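Local coordinates for ABC transporter, periplasmic solute-binding protein (Rhizobium meliloti, PDB 4WED) that probably captures a solute, perhaps a peptide or nickel in some form, in the periplasm and delivers it to an ABC transporter for uptake, at residues A[365-370]-A[397-402]. Residues are numbered along the deposited sequence; the frame is centred on the assembly and turned at random.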
ATOM      1  N   THR A 365      -6.346  17.043  29.427  1.00 65.04           N
ATOM      2  CA  THR A 365      -5.745  17.796  28.336  1.00 67.41           C
ATOM      3  C   THR A 365      -4.829  16.860  27.587  1.00 67.62           C
ATOM      4  O   THR A 365      -3.988  16.216  28.202  1.00 69.06           O
ATOM      5  CB  THR A 365      -4.931  18.958  28.886  1.00 68.60           C
ATOM      6  OG1 THR A 365      -5.828  19.847  29.548  1.00 78.66           O
ATOM      7  CG2 THR A 365      -4.286  19.719  27.779  1.00 73.88           C
ATOM      8  N   LEU A 366      -5.024  16.758  26.274  1.00 67.02           N
ATOM      9  CA  LEU A 366      -4.158  15.952  25.407  1.00 65.15           C
ATOM     10  C   LEU A 366      -3.652  16.776  24.246  1.00 67.08           C
ATOM     11  O   LEU A 366      -4.375  17.617  23.716  1.00 68.21           O
ATOM     12  CB  LEU A 366      -4.911  14.753  24.888  1.00 64.38           C
ATOM     13  CG  LEU A 366      -5.249  13.760  26.001  1.00 64.14           C
ATOM     14  CD1 LEU A 366      -6.345  12.821  25.536  1.00 63.42           C
ATOM     15  CD2 LEU A 366      -4.005  12.999  26.469  1.00 64.46           C
ATOM     16  N   GLU A 367      -2.395  16.549  23.876  1.00 72.76           N
ATOM     17  CA  GLU A 367      -1.754  17.284  22.807  1.00 72.83           C
ATOM     18  C   GLU A 367      -1.681  16.443  21.546  1.00 69.23           C
ATOM     19  O   GLU A 367      -0.991  15.456  21.486  1.00 69.40           O
ATOM     20  CB  GLU A 367      -0.370  17.757  23.224  1.00 79.73           C
ATOM     21  CG  GLU A 367       0.273  18.643  22.160  1.00 90.98           C
ATOM     22  CD  GLU A 367       1.751  18.925  22.385  1.00100.09           C
ATOM     23  OE1 GLU A 367       2.584  18.046  22.073  1.00107.23           O
ATOM     24  OE2 GLU A 367       2.084  20.047  22.838  1.00110.17           O
ATOM     25  N   LEU A 368      -2.400  16.872  20.528  1.00 65.36           N
ATOM     26  CA  LEU A 368      -2.330  16.268  19.224  1.00 66.17           C
ATOM     27  C   LEU A 368      -1.287  17.004  18.367  1.00 70.75           C
ATOM     28  O   LEU A 368      -1.445  18.194  18.030  1.00 63.35           O
ATOM     29  CB  LEU A 368      -3.705  16.333  18.570  1.00 67.78           C
ATOM     30  CG  LEU A 368      -3.792  15.799  17.139  1.00 70.97           C
ATOM     31  CD1 LEU A 368      -3.025  14.495  16.933  1.00 73.49           C
ATOM     32  CD2 LEU A 368      -5.259  15.638  16.781  1.00 70.59           C
ATOM     33  N   VAL A 369      -0.217  16.283  18.033  1.00 71.30           N
ATOM     34  CA  VAL A 369       0.842  16.831  17.230  1.00 75.27           C
ATOM     35  C   VAL A 369       0.570  16.482  15.777  1.00 76.85           C
ATOM     36  O   VAL A 369       0.249  15.341  15.464  1.00 76.43           O
ATOM     37  CB  VAL A 369       2.239  16.355  17.684  1.00 82.13           C
ATOM     38  CG1 VAL A 369       3.344  17.024  16.851  1.00 82.01           C
ATOM     39  CG2 VAL A 369       2.456  16.689  19.155  1.00 82.42           C
ATOM     40  N   VAL A 370       0.666  17.488  14.901  1.00 78.73           N
ATOM     41  CA  VAL A 370       0.410  17.289  13.478  1.00 82.67           C
ATOM     42  C   VAL A 370       1.413  18.057  12.615  1.00 89.68           C
ATOM     43  O   VAL A 370       1.952  19.083  13.038  1.00 92.63           O
ATOM     44  CB  VAL A 370      -1.005  17.741  13.088  1.00 82.48           C
ATOM     45  CG1 VAL A 370      -2.060  16.881  13.770  1.00 81.15           C
ATOM     46  CG2 VAL A 370      -1.207  19.220  13.401  1.00 83.46           C
ATOM     47  N   VAL A 397      -5.400  20.084  22.721  1.00 69.55           N
ATOM     48  CA  VAL A 397      -4.524  21.121  22.198  1.00 72.62           C
ATOM     49  C   VAL A 397      -3.778  20.605  20.937  1.00 75.03           C
ATOM     50  O   VAL A 397      -3.221  19.483  20.920  1.00 66.09           O
ATOM     51  CB  VAL A 397      -3.548  21.701  23.281  1.00 80.67           C
ATOM     52  CG1 VAL A 397      -4.286  22.016  24.588  1.00 78.32           C
ATOM     53  CG2 VAL A 397      -2.385  20.773  23.565  1.00 85.08           C
ATOM     54  N   ILE A 398      -3.760  21.441  19.892  1.00 74.52           N
ATOM     55  CA  ILE A 398      -3.078  21.108  18.650  1.00 75.97           C
ATOM     56  C   ILE A 398      -1.749  21.847  18.534  1.00 74.96           C
ATOM     57  O   ILE A 398      -1.682  23.059  18.686  1.00 77.29           O
ATOM     58  CB  ILE A 398      -3.952  21.454  17.438  1.00 77.56           C
ATOM     59  CG1 ILE A 398      -5.327  20.797  17.608  1.00 74.59           C
ATOM     60  CG2 ILE A 398      -3.271  21.020  16.140  1.00 74.64           C
ATOM     61  CD1 ILE A 398      -6.384  21.299  16.649  1.00 75.69           C
ATOM     62  N   ARG A 399      -0.697  21.092  18.272  1.00 77.14           N
ATOM     63  CA  ARG A 399       0.602  21.635  17.923  1.00 82.06           C
ATOM     64  C   ARG A 399       0.895  21.226  16.451  1.00 84.11           C
ATOM     65  O   ARG A 399       1.179  20.049  16.144  1.00 78.96           O
ATOM     66  CB  ARG A 399       1.658  21.140  18.922  1.00 87.96           C
ATOM     67  CG  ARG A 399       3.023  21.806  18.801  1.00 95.14           C
ATOM     68  CD  ARG A 399       3.904  21.481  20.000  1.00101.93           C
ATOM     69  NE  ARG A 399       4.367  20.090  19.993  1.00108.83           N
ATOM     70  CZ  ARG A 399       5.047  19.512  20.984  1.00112.78           C
ATOM     71  NH1 ARG A 399       5.348  20.200  22.085  1.00119.75           N
ATOM     72  NH2 ARG A 399       5.422  18.244  20.886  1.00106.89           N
ATOM     73  N   SER A 400       0.751  22.214  15.559  1.00 86.46           N
ATOM     74  CA  SER A 400       0.905  22.071  14.097  1.00 90.84           C
ATOM     75  C   SER A 400       2.359  22.369  13.764  1.00 88.51           C
ATOM     76  O   SER A 400       2.863  23.416  14.139  1.00 90.65           O
ATOM     77  CB  SER A 400      -0.036  23.067  13.368  1.00 96.24           C
ATOM     78  OG  SER A 400      -0.283  22.726  12.003  1.00104.63           O
ATOM     79  N   VAL A 401       3.032  21.463  13.062  1.00 92.66           N
ATOM     80  CA  VAL A 401       4.516  21.492  12.933  1.00 98.37           C
ATOM     81  C   VAL A 401       5.006  21.380  11.463  1.00 99.06           C
ATOM     82  O   VAL A 401       4.224  21.057  10.572  1.00101.47           O
ATOM     83  CB  VAL A 401       5.147  20.381  13.835  1.00 98.36           C
ATOM     84  CG1 VAL A 401       6.669  20.418  13.839  1.00106.12           C
ATOM     85  CG2 VAL A 401       4.694  20.560  15.266  1.00 96.78           C
ATOM     86  N   ASP A 402       6.285  21.693  11.224  1.00 98.15           N
ATOM     87  CA  ASP A 402       7.011  21.299   9.985  1.00103.59           C
ATOM     88  C   ASP A 402       7.291  19.778   9.979  1.00104.50           C
ATOM     89  O   ASP A 402       7.034  19.106  10.974  1.00108.18           O
ATOM     90  CB  ASP A 402       8.352  22.067   9.875  1.00 99.17           C
TER
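Arg-399 reaches across from one strand to Glu-367 of its neighbour, where charge alone joins them: OE1 of Glu-367 sits 3.0 Å above the centre of the guanidinium, 3.1 Å from NH2 of Arg-399, and no N-H points at it. Carboxylate and guanidinium planes stand 57° apart. The arginine chain runs extended to CD, then bends (chi3 72°), with Val-369 side by side with it and CG2 of Val-369 3.8 Å from NH2 of Arg-399. An alanine in place of Arg-399 would probably leave the Glu-367 carboxylate without its nearest positive charge and strip Val-369 CG2 of its guanidinium neighbour; Arg-283 offers OE1 just a long, weak ion pair. On the same face Val-397 packs its CG2 against CB of Glu-367 (3.6 Å), while its CG1 meets the methyl of Thr-365. The reverse face is mostly apolar: CG2 of Val-370 touches CG2 of Ile-398 at 3.9 Å, and Leu-368 and Ile-398 both rest on Ala-382 of helix 378-392. Between the faces, five backbone hydrogen bonds lace 365-370 to 397-401, from Val-397 N to Leu-366 O (2.9 Å) through to Val-401 N on Val-370 O. The strands run parallel, 23° apart, and helix 378-392 connects them over the Leu-368 face: a beta-alpha-beta unit, a recurrent element of the alpha/beta lobes of periplasmic binding proteins.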